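Local structure of 2-hydroxyisobutanoyl-CoA mutase large subunit (Aquincola tertiaricarbonis, 4R3U) at residues 212-217 with 251-256; 56-59 with 64-67; 102-107 with 111-116. The protein catalyses, together with a small cobalamin-binding subunit, the reversible isomerization of 2-hydroxyisobutanoyl-CoA and (3S)-3-hydroxybutanoyl-CoA. All blocks are in the same frame, centred on the assembly; numbering follows the deposited sequence.

Contacts 1 and 3 both reach the active site of the TIM-barrel mutase, from two different parts of the barrel. In contact 1, His-256 grips the thioester end of the substrate; in contact 3, Gly-103 meets the adenine of 5'-deoxyadenosine. Their centres are about 25 Å apart and their nearest atoms about 13 Å, so they do not touch and approach the site separately. Contact 2 stands well away, its centre about 32 Å from that of contact 1 and about 48 Å from that of contact 3, across the chain's centre from the latter. It lies in the N-terminal part of the chain, and residues of its first segment pack on the second copy of this subunit.

Contact 1. Residues 212-217 with 251-256; sequences ILKEYM and NISGYH. With 3HC (3-hydroxybutanoyl-coenzyme A), chain E.
Lys-214 and Ser-253 mark the nearest approach of the two backbones, with CA atoms 6.7 Å apart. One residue sits in the first turn of helix 213-219, the other at the end of the short barrel strand 252-253, which leads through Gly-254 into helix 255-259. No hydrogen bond joins the segments; side chains span the gap.

Lys-214 does the spanning. Its CG stands between the backbone N and the carbonyl carbon (chi1 68°), and further bends at chi2 and chi4 swing the chain past the imidazole of His-256. Its CE comes 3.3 Å from His-256 ND1, obliquely to the ring, and 3.8 Å from Ser-253 OG. The ammonium end turns aside into a salt bridge within its own helix, Lys-214 NZ meeting Glu-215 OE2 on the anti side of the carboxylate. Asn-180 and the carbonyl of Asp-211 also bind NZ. Ser-253 OG donates to Asn-251 O at 2.8 Å from well above the carbonyl plane, 54° out of it, while Ser-253 CB lies at the edge of the imidazole. Over one face of that imidazole sits Tyr-255 CD2, and Phe-299 meets the ring with its plane nearly perpendicular.

At the edge of the imidazole, His-256 NE2 donates to the thioester oxygen O1 of 3-hydroxybutanoyl-CoA, 2.9 Å away with an angle of 157° at the hydrogen. His-256 NE2 likewise bonds the corresponding O1 of 2-hydroxyisobutyryl-CoA, the other acyl-CoA modelled in the entry. Tyr-255 CE2 touches C2 of the 3-hydroxybutanoyl group at 3.6 Å. Lys-214 is thus a second-shell residue: its aliphatic part backs the imidazole whose N-H holds the substrate carbonyl, an arrangement that would probably polarise the thioester C=O in the course of the rearrangement.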
loop_
_atom_site.group_PDB
_atom_site.type_symbol
_atom_site.label_atom_id
_atom_site.label_comp_id
_atom_site.label_asym_id
_atom_site.label_seq_id
_atom_site.Cartn_x
_atom_site.Cartn_y
_atom_site.Cartn_z
ATOM N N ILE A 212 -15.826 1.522 -29.057
ATOM C CA ILE A 212 -15.077 2.134 -30.160
ATOM C C ILE A 212 -14.884 3.650 -30.031
ATOM O O ILE A 212 -13.879 4.177 -30.487
ATOM C CB ILE A 212 -15.621 1.683 -31.531
ATOM C CG1 ILE A 212 -14.560 1.779 -32.627
ATOM C CG2 ILE A 212 -16.945 2.392 -31.906
ATOM C CD1 ILE A 212 -13.546 0.680 -32.620
ATOM N N LEU A 213 -15.807 4.343 -29.385
ATOM C CA LEU A 213 -15.700 5.794 -29.220
ATOM C C LEU A 213 -14.411 6.200 -28.496
ATOM O O LEU A 213 -13.709 7.122 -28.939
ATOM C CB LEU A 213 -16.996 6.394 -28.611
ATOM C CG LEU A 213 -18.314 6.149 -29.453
ATOM C CD1 LEU A 213 -19.551 6.550 -28.709
ATOM C CD2 LEU A 213 -18.282 6.828 -30.797
ATOM N N LYS A 214 -14.016 5.407 -27.494
ATOM C CA LYS A 214 -12.805 5.655 -26.735
ATOM C C LYS A 214 -11.556 5.308 -27.529
ATOM O O LYS A 214 -10.472 5.743 -27.168
ATOM C CB LYS A 214 -12.865 4.944 -25.362
ATOM C CG LYS A 214 -12.828 3.430 -25.394
ATOM C CD LYS A 214 -11.436 2.853 -25.217
ATOM C CE LYS A 214 -11.535 1.368 -24.952
ATOM N NZ LYS A 214 -11.896 0.564 -26.167
ATOM N N GLU A 215 -11.703 4.500 -28.601
ATOM C CA GLU A 215 -10.611 4.113 -29.511
ATOM C C GLU A 215 -10.232 5.311 -30.372
ATOM O O GLU A 215 -9.052 5.607 -30.514
ATOM C CB GLU A 215 -11.029 2.917 -30.380
ATOM C CG GLU A 215 -11.123 1.594 -29.607
ATOM C CD GLU A 215 -9.849 1.180 -28.898
ATOM O OE1 GLU A 215 -8.759 1.490 -29.416
ATOM O OE2 GLU A 215 -9.935 0.638 -27.777
ATOM N N TYR A 216 -11.242 6.049 -30.885
ATOM C CA TYR A 216 -10.999 7.270 -31.668
ATOM C C TYR A 216 -10.406 8.365 -30.778
ATOM O O TYR A 216 -9.501 9.093 -31.187
ATOM C CB TYR A 216 -12.287 7.758 -32.359
ATOM C CG TYR A 216 -12.843 6.766 -33.356
ATOM C CD1 TYR A 216 -12.169 6.484 -34.542
ATOM C CD2 TYR A 216 -14.052 6.119 -33.125
ATOM C CE1 TYR A 216 -12.666 5.547 -35.453
ATOM C CE2 TYR A 216 -14.565 5.191 -34.034
ATOM C CZ TYR A 216 -13.863 4.898 -35.191
ATOM O OH TYR A 216 -14.359 3.970 -36.079
ATOM N N MET A 217 -10.919 8.446 -29.550
ATOM C CA MET A 217 -10.548 9.391 -28.517
ATOM C C MET A 217 -9.145 9.086 -27.948
ATOM O O MET A 217 -8.339 10.011 -27.766
ATOM C CB MET A 217 -11.561 9.261 -27.358
ATOM C CG MET A 217 -12.830 10.013 -27.517
ATOM S SD MET A 217 -13.620 10.098 -25.883
ATOM C CE MET A 217 -15.218 10.679 -26.363
ATOM N N ASN A 251 -17.665 -2.532 -22.019
ATOM C CA ASN A 251 -17.044 -1.851 -20.923
ATOM C C ASN A 251 -16.772 -0.502 -21.540
ATOM O O ASN A 251 -15.835 -0.378 -22.359
ATOM C CB ASN A 251 -15.724 -2.514 -20.509
ATOM C CG ASN A 251 -15.834 -3.435 -19.331
ATOM O OD1 ASN A 251 -16.908 -3.804 -18.843
ATOM N ND2 ASN A 251 -14.717 -3.852 -18.865
ATOM N N ILE A 252 -17.676 0.483 -21.254
ATOM C CA ILE A 252 -17.538 1.883 -21.675
ATOM C C ILE A 252 -16.363 2.366 -20.815
ATOM O O ILE A 252 -16.453 2.366 -19.589
ATOM C CB ILE A 252 -18.851 2.689 -21.492
ATOM C CG1 ILE A 252 -20.028 1.973 -22.184
ATOM C CG2 ILE A 252 -18.696 4.116 -22.026
ATOM C CD1 ILE A 252 -21.425 2.246 -21.623
ATOM N N SER A 253 -15.233 2.646 -21.460
ATOM C CA SER A 253 -13.954 2.875 -20.790
ATOM C C SER A 253 -13.406 4.284 -20.608
ATOM O O SER A 253 -13.387 5.091 -21.529
ATOM C CB SER A 253 -12.875 1.962 -21.374
ATOM O OG SER A 253 -13.364 0.684 -21.743
ATOM N N GLY A 254 -12.872 4.518 -19.422
ATOM C CA GLY A 254 -12.209 5.768 -19.067
ATOM C C GLY A 254 -10.714 5.569 -18.886
ATOM O O GLY A 254 -9.935 6.505 -19.103
ATOM N N TYR A 255 -10.317 4.314 -18.539
ATOM C CA TYR A 255 -8.932 3.925 -18.335
ATOM C C TYR A 255 -7.952 4.498 -19.390
ATOM O O TYR A 255 -6.950 5.139 -19.045
ATOM C CB TYR A 255 -8.799 2.383 -18.236
ATOM C CG TYR A 255 -7.379 1.932 -17.929
ATOM C CD1 TYR A 255 -6.901 1.905 -16.618
ATOM C CD2 TYR A 255 -6.490 1.609 -18.955
ATOM C CE1 TYR A 255 -5.572 1.590 -16.336
ATOM C CE2 TYR A 255 -5.160 1.281 -18.684
ATOM C CZ TYR A 255 -4.702 1.273 -17.372
ATOM O OH TYR A 255 -3.391 0.942 -17.094
ATOM N N HIS A 256 -8.246 4.232 -20.667
ATOM C CA HIS A 256 -7.433 4.611 -21.813
ATOM C C HIS A 256 -7.392 6.101 -22.004
ATOM O O HIS A 256 -6.369 6.612 -22.455
ATOM C CB HIS A 256 -7.934 3.894 -23.066
ATOM C CG HIS A 256 -8.302 2.464 -22.809
ATOM N ND1 HIS A 256 -9.578 2.112 -22.365
ATOM C CD2 HIS A 256 -7.548 1.345 -22.905
ATOM C CE1 HIS A 256 -9.554 0.796 -22.231
ATOM N NE2 HIS A 256 -8.359 0.290 -22.550
HETATM N N1A 3HC E . -24.234 -9.957 -3.584
HETATM C C2A 3HC E . -24.984 -10.883 -4.464
HETATM N N3A 3HC E . -24.372 -11.005 -5.793
HETATM C C4A 3HC E . -23.242 -10.333 -6.119
HETATM C C5A 3HC E . -22.627 -9.503 -5.250
HETATM C C6A 3HC E . -23.136 -9.310 -4.013
HETATM N N6A 3HC E . -22.487 -8.476 -3.201
HETATM N N7A 3HC E . -21.548 -9.012 -5.867
HETATM C C8A 3HC E . -21.491 -9.534 -7.089
HETATM N N9A 3HC E . -22.549 -10.322 -7.256
HETATM C C1B 3HC E . -22.942 -11.132 -8.449
HETATM C C2B 3HC E . -23.283 -10.275 -9.650
HETATM O O2B 3HC E . -24.656 -9.870 -9.640
HETATM C C3B 3HC E . -22.972 -11.210 -10.806
HETATM O O3B 3HC E . -24.066 -12.132 -11.033
HETATM P P3B 3HC E . -24.638 -12.485 -12.502
HETATM O O7A 3HC E . -23.468 -13.076 -13.183
HETATM O O8A 3HC E . -25.718 -13.450 -12.180
HETATM O O9A 3HC E . -25.089 -11.164 -12.996
HETATM C C4B 3HC E . -21.776 -12.011 -10.301
HETATM O O4B 3HC E . -21.819 -11.952 -8.843
HETATM C C5B 3HC E . -20.456 -11.453 -10.862
HETATM O O5B 3HC E . -20.137 -10.197 -10.223
HETATM P P1A 3HC E . -20.032 -8.779 -11.017
HETATM O O1A 3HC E . -20.859 -8.780 -12.254
HETATM O O2A 3HC E . -20.237 -7.693 -10.043
HETATM O O3A 3HC E . -18.422 -8.845 -11.331
HETATM P P2A 3HC E . -17.701 -9.323 -12.707
HETATM O O4A 3HC E . -16.247 -9.265 -12.492
HETATM O O5A 3HC E . -18.295 -10.580 -13.224
HETATM O O6A 3HC E . -18.146 -8.160 -13.682
HETATM C CBP 3HC E . -17.975 -6.110 -14.962
HETATM C CCP 3HC E . -17.672 -6.804 -13.617
HETATM C CDP 3HC E . -19.502 -5.988 -15.058
HETATM C CEP 3HC E . -17.391 -4.692 -14.947
HETATM C CAP 3HC E . -17.430 -6.946 -16.169
HETATM O OAP 3HC E . -17.791 -6.423 -17.466
HETATM C C9P 3HC E . -15.933 -7.366 -16.105
HETATM O O9P 3HC E . -15.586 -8.405 -15.540
HETATM N N8P 3HC E . -15.071 -6.590 -16.780
HETATM C C7P 3HC E . -13.644 -6.925 -16.851
HETATM C C6P 3HC E . -12.945 -6.040 -17.874
HETATM C C5P 3HC E . -11.432 -6.279 -17.912
HETATM O O5P 3HC E . -10.856 -7.028 -17.119
HETATM N N4P 3HC E . -10.821 -5.598 -18.887
HETATM C C3P 3HC E . -9.381 -5.658 -19.095
HETATM C C2P 3HC E . -8.971 -4.397 -19.807
HETATM S S1P 3HC E . -7.169 -4.310 -20.039
HETATM C C1 3HC E . -7.131 -2.747 -20.931
HETATM O O1 3HC E . -7.938 -2.441 -21.807
HETATM C C2 3HC E . -6.069 -1.727 -20.484
HETATM C C3 3HC E . -4.677 -2.059 -21.024
HETATM O O3 3HC E . -4.307 -3.367 -20.603
HETATM C C4 3HC E . -4.630 -1.954 -22.556
#

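Contact 2. Residues 56-59 with 64-67; sequences PVQR and ADIA
The carboxamide of Gln-58 and the carboxylate of Asp-65 meet with their planes 64° apart, so neither lies flat on the other. The end of the amide stands above one face of the carboxylate, its oxygen and nitrogen positions both on that side. Seen from the amide, the two carboxylate oxygens fall on either side of its plane, each close to it. The side chains run past each other in opposite directions. In the model Gln-58 OE1 is 3.1 Å from Asp-65 OD1 and 3.4 Å from Asp-65 OD2, but the two ends of this amide may well be exchanged, and its pairing is best left open.

Reach is what brings these groups together, since the backbones stay well apart: the CA atoms of Gln-58 and Asp-65 are 9.9 Å from each other. Gln-58 runs straight beyond CG (chi2 168°), carrying its amide across most of the gap, and Asp-65 sets its CG beside its own backbone N (chi1 -59°), which points the carboxylate back at it. The interface is small, 70 Å² in all.

Around the pair, Asp-65 OD1 forms a salt bridge with Arg-27 of helix 17-32, and Asp-65 OD2 accepts from the backbone N of Thr-62. Gln-58 also touches Arg-27, while Ile-66 packs on helix 420-442. Val-57 and Arg-59 rest on Val-412 and Ile-413 of the second subunit, another copy of this protein.

This is surface packing away from the active site, where the chain just after the weakly bonded strand 56-57 meets the loop at 64-67. Chemically the carboxylate is the fixed member: a guanidinium that probably offsets its charge and a backbone N-H hold it, and the neutral amide of Gln-58 comes up alongside.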
loop_
_atom_site.group_PDB
_atom_site.type_symbol
_atom_site.label_atom_id
_atom_site.label_comp_id
_atom_site.label_asym_id
_atom_site.label_seq_id
_atom_site.Cartn_x
_atom_site.Cartn_y
_atom_site.Cartn_z
ATOM N N PRO A 56 -8.996 22.335 -6.807
ATOM C CA PRO A 56 -8.436 22.957 -5.592
ATOM C C PRO A 56 -9.009 22.316 -4.320
ATOM O O PRO A 56 -10.212 22.010 -4.241
ATOM C CB PRO A 56 -8.815 24.433 -5.729
ATOM C CG PRO A 56 -9.999 24.459 -6.622
ATOM C CD PRO A 56 -9.915 23.253 -7.521
ATOM N N VAL A 57 -8.124 22.088 -3.328
ATOM C CA VAL A 57 -8.498 21.492 -2.048
ATOM C C VAL A 57 -8.349 22.456 -0.872
ATOM O O VAL A 57 -7.440 23.300 -0.870
ATOM C CB VAL A 57 -7.845 20.117 -1.779
ATOM C CG1 VAL A 57 -8.256 19.112 -2.833
ATOM C CG2 VAL A 57 -6.321 20.213 -1.676
ATOM N N GLN A 58 -9.275 22.355 0.107
ATOM C CA GLN A 58 -9.222 23.168 1.327
ATOM C C GLN A 58 -8.245 22.500 2.341
ATOM O O GLN A 58 -7.982 21.298 2.233
ATOM C CB GLN A 58 -10.618 23.289 1.974
ATOM C CG GLN A 58 -11.691 23.986 1.094
ATOM C CD GLN A 58 -13.106 23.833 1.626
ATOM O OE1 GLN A 58 -13.341 23.457 2.771
ATOM N NE2 GLN A 58 -14.087 24.104 0.808
ATOM N N ARG A 59 -7.723 23.284 3.325
ATOM C CA ARG A 59 -6.853 22.817 4.398
ATOM C C ARG A 59 -7.534 21.668 5.140
ATOM O O ARG A 59 -6.897 20.650 5.419
ATOM C CB ARG A 59 -6.517 23.978 5.355
ATOM C CG ARG A 59 -5.707 23.591 6.601
ATOM C CD ARG A 59 -5.299 24.799 7.436
ATOM N NE ARG A 59 -4.467 25.723 6.664
ATOM C CZ ARG A 59 -4.894 26.861 6.119
ATOM N NH1 ARG A 59 -6.141 27.275 6.315
ATOM N NH2 ARG A 59 -4.072 27.601 5.389
ATOM N N ALA A 64 -20.163 21.784 7.334
ATOM C CA ALA A 64 -20.662 22.975 6.651
ATOM C C ALA A 64 -20.435 22.894 5.130
ATOM O O ALA A 64 -21.307 23.291 4.341
ATOM C CB ALA A 64 -20.019 24.228 7.233
ATOM N N ASP A 65 -19.282 22.338 4.736
ATOM C CA ASP A 65 -18.854 22.168 3.339
ATOM C C ASP A 65 -19.745 21.225 2.548
ATOM O O ASP A 65 -19.765 21.317 1.330
ATOM C CB ASP A 65 -17.391 21.687 3.275
ATOM C CG ASP A 65 -16.406 22.622 3.937
ATOM O OD1 ASP A 65 -16.360 23.814 3.549
ATOM O OD2 ASP A 65 -15.693 22.174 4.848
ATOM N N ILE A 66 -20.456 20.315 3.229
ATOM C CA ILE A 66 -21.327 19.330 2.580
ATOM C C ILE A 66 -22.825 19.524 2.837
ATOM O O ILE A 66 -23.633 18.740 2.340
ATOM C CB ILE A 66 -20.829 17.865 2.787
ATOM C CG1 ILE A 66 -20.780 17.448 4.276
ATOM C CG2 ILE A 66 -19.492 17.649 2.087
ATOM C CD1 ILE A 66 -20.993 15.955 4.492
ATOM N N ALA A 67 -23.187 20.571 3.596
ATOM C CA ALA A 67 -24.563 20.930 3.970
ATOM C C ALA A 67 -25.485 21.120 2.760
ATOM O O ALA A 67 -26.676 20.827 2.860
ATOM C CB ALA A 67 -24.563 22.192 4.826
#

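Contact 3. Residues 102-107 with 111-116; sequences AGFGTG and NKRFKY. With 5AD (5'-deoxyadenosine), chain G.
Phe-104 has two cationic side chains of helix 107-119 around one ring. Lys-112 NZ lies at the ring edge, in its plane, 4.0 Å from Phe-104 CZ. Arg-113 instead presents a face of its guanidinium: Phe-104 CE1 sits 3.5 Å above that plane, toward its rim, with ring and guanidinium turned 55° apart. Bends at chi2 (61°) and chi3 (73°) fold the arginine back to make this meeting; its NH2 also reaches the carbonyl oxygen of Pro-388. A leucine in place of Arg-113 would probably leave the Pro-388 carbonyl without this donor and Phe-104 CE1 without the flat group it rests on.

Residues 102-107 lead from strand 97-102 into helix 107-119, which carries 111-116, a beta-alpha unit of the TIM barrel. Ala-102, at the strand's end, packs its CB 3.6 Å from Phe-114 CE1 and 3.8 Å from Arg-113 CG. In the helix's first turn Asn-111 N donates to Gly-107 O at 2.8 Å, and Lys-115 NZ binds a lone pair of Asn-111 OD1, in the carbonyl plane. From the intervening loop, Gly-103 O accepts from the adenine N6 of 5'-deoxyadenosine, though the modelled length is too short to be trusted.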
loop_
_atom_site.group_PDB
_atom_site.type_symbol
_atom_site.label_atom_id
_atom_site.label_comp_id
_atom_site.label_asym_id
_atom_site.label_seq_id
_atom_site.Cartn_x
_atom_site.Cartn_y
_atom_site.Cartn_z
ATOM N N ALA A 102 -3.769 -11.402 -19.067
ATOM C CA ALA A 102 -2.876 -12.439 -19.579
ATOM C C ALA A 102 -2.978 -12.387 -21.115
ATOM O O ALA A 102 -4.086 -12.294 -21.662
ATOM C CB ALA A 102 -3.298 -13.816 -19.063
ATOM N N GLY A 103 -1.827 -12.419 -21.787
ATOM C CA GLY A 103 -1.811 -12.405 -23.237
ATOM C C GLY A 103 -0.423 -12.356 -23.814
ATOM O O GLY A 103 0.320 -11.411 -23.565
ATOM N N PHE A 104 -0.062 -13.394 -24.576
ATOM C CA PHE A 104 1.201 -13.559 -25.305
ATOM C C PHE A 104 1.175 -14.854 -26.095
ATOM O O PHE A 104 0.483 -15.804 -25.715
ATOM C CB PHE A 104 2.449 -13.483 -24.407
ATOM C CG PHE A 104 2.517 -14.488 -23.282
ATOM C CD1 PHE A 104 2.009 -14.181 -22.024
ATOM C CD2 PHE A 104 3.140 -15.719 -23.461
ATOM C CE1 PHE A 104 2.064 -15.113 -20.990
ATOM C CE2 PHE A 104 3.224 -16.635 -22.419
ATOM C CZ PHE A 104 2.681 -16.330 -21.194
ATOM N N GLY A 105 1.932 -14.864 -27.178
ATOM C CA GLY A 105 2.099 -16.005 -28.060
ATOM C C GLY A 105 0.800 -16.487 -28.646
ATOM O O GLY A 105 -0.039 -15.681 -29.071
ATOM N N THR A 106 0.632 -17.814 -28.655
ATOM C CA THR A 106 -0.564 -18.492 -29.159
ATOM C C THR A 106 -1.528 -18.779 -27.991
ATOM O O THR A 106 -1.169 -18.556 -26.826
ATOM C CB THR A 106 -0.171 -19.758 -29.967
ATOM O OG1 THR A 106 0.353 -20.770 -29.111
ATOM C CG2 THR A 106 0.774 -19.472 -31.151
ATOM N N GLY A 107 -2.728 -19.264 -28.312
ATOM C CA GLY A 107 -3.759 -19.624 -27.348
ATOM C C GLY A 107 -3.236 -20.465 -26.205
ATOM O O GLY A 107 -3.470 -20.135 -25.034
ATOM N N ASN A 111 -3.142 -19.734 -22.290
ATOM C CA ASN A 111 -3.904 -20.725 -21.518
ATOM C C ASN A 111 -3.098 -21.206 -20.292
ATOM O O ASN A 111 -3.672 -21.379 -19.222
ATOM C CB ASN A 111 -4.292 -21.919 -22.399
ATOM C CG ASN A 111 -5.029 -23.008 -21.681
ATOM O OD1 ASN A 111 -4.448 -24.031 -21.324
ATOM N ND2 ASN A 111 -6.321 -22.809 -21.448
ATOM N N LYS A 112 -1.769 -21.413 -20.460
ATOM C CA LYS A 112 -0.838 -21.817 -19.406
ATOM C C LYS A 112 -0.819 -20.718 -18.303
ATOM O O LYS A 112 -0.927 -21.044 -17.109
ATOM C CB LYS A 112 0.567 -22.074 -20.007
ATOM C CG LYS A 112 1.635 -22.542 -18.996
ATOM C CD LYS A 112 3.067 -22.311 -19.489
ATOM C CE LYS A 112 3.795 -21.126 -18.846
ATOM N NZ LYS A 112 3.715 -19.862 -19.641
ATOM N N ARG A 113 -0.732 -19.426 -18.714
ATOM C CA ARG A 113 -0.784 -18.268 -17.800
ATOM C C ARG A 113 -2.147 -18.159 -17.081
ATOM O O ARG A 113 -2.148 -17.866 -15.891
ATOM C CB ARG A 113 -0.440 -16.949 -18.525
ATOM C CG ARG A 113 -0.305 -15.716 -17.611
ATOM C CD ARG A 113 0.790 -15.821 -16.549
ATOM N NE ARG A 113 2.102 -15.693 -17.166
ATOM C CZ ARG A 113 2.764 -14.550 -17.263
ATOM N NH1 ARG A 113 3.926 -14.507 -17.881
ATOM N NH2 ARG A 113 2.224 -13.422 -16.818
ATOM N N PHE A 114 -3.299 -18.424 -17.778
ATOM C CA PHE A 114 -4.633 -18.442 -17.138
ATOM C C PHE A 114 -4.605 -19.386 -15.947
ATOM O O PHE A 114 -4.993 -19.008 -14.843
ATOM C CB PHE A 114 -5.750 -18.899 -18.102
ATOM C CG PHE A 114 -6.168 -17.909 -19.160
ATOM C CD1 PHE A 114 -5.822 -16.559 -19.058
ATOM C CD2 PHE A 114 -6.890 -18.324 -20.277
ATOM C CE1 PHE A 114 -6.210 -15.646 -20.049
ATOM C CE2 PHE A 114 -7.316 -17.402 -21.235
ATOM C CZ PHE A 114 -6.956 -16.071 -21.125
ATOM N N LYS A 115 -4.117 -20.609 -16.189
ATOM C CA LYS A 115 -4.010 -21.700 -15.207
ATOM C C LYS A 115 -3.116 -21.329 -14.040
ATOM O O LYS A 115 -3.518 -21.545 -12.894
ATOM C CB LYS A 115 -3.631 -23.020 -15.887
ATOM C CG LYS A 115 -4.730 -23.467 -16.847
ATOM C CD LYS A 115 -4.345 -24.625 -17.732
ATOM C CE LYS A 115 -5.558 -25.210 -18.413
ATOM N NZ LYS A 115 -5.170 -26.040 -19.591
ATOM N N TYR A 116 -1.961 -20.681 -14.312
ATOM C CA TYR A 116 -1.054 -20.181 -13.281
ATOM C C TYR A 116 -1.771 -19.147 -12.392
ATOM O O TYR A 116 -1.709 -19.228 -11.154
ATOM C CB TYR A 116 0.189 -19.532 -13.912
ATOM C CG TYR A 116 1.051 -18.842 -12.889
ATOM C CD1 TYR A 116 1.929 -19.567 -12.084
ATOM C CD2 TYR A 116 0.933 -17.468 -12.661
ATOM C CE1 TYR A 116 2.700 -18.937 -11.104
ATOM C CE2 TYR A 116 1.677 -16.834 -11.664
ATOM C CZ TYR A 116 2.576 -17.571 -10.905
ATOM O OH TYR A 116 3.346 -16.957 -9.955
HETATM N N1 5AD G . -0.099 -9.427 -20.097
HETATM C C2 5AD G . -0.379 -8.715 -18.931
HETATM N N3 5AD G . -0.593 -7.316 -19.016
HETATM C C4 5AD G . -0.608 -6.723 -20.230
HETATM N N9 5AD G . -0.777 -5.455 -20.611
HETATM C C8 5AD G . -0.785 -5.434 -21.946
HETATM N N7 5AD G . -0.538 -6.648 -22.407
HETATM C C5 5AD G . -0.446 -7.461 -21.349
HETATM C C6 5AD G . -0.210 -8.780 -21.268
HETATM N N6 5AD G . 0.001 -9.391 -22.421
HETATM C "C1'" 5AD G . -1.244 -4.282 -19.852
HETATM C "C2'" 5AD G . -0.303 -3.732 -18.838
HETATM C "C3'" 5AD G . -0.639 -2.251 -18.881
HETATM C "C4'" 5AD G . -1.724 -2.086 -19.947
HETATM C "C5'" 5AD G . -1.421 -0.864 -20.806
HETATM O "O4'" 5AD G . -1.506 -3.206 -20.767
HETATM O "O2'" 5AD G . -0.665 -4.245 -17.549
HETATM O "O3'" 5AD G . -1.105 -1.833 -17.584
#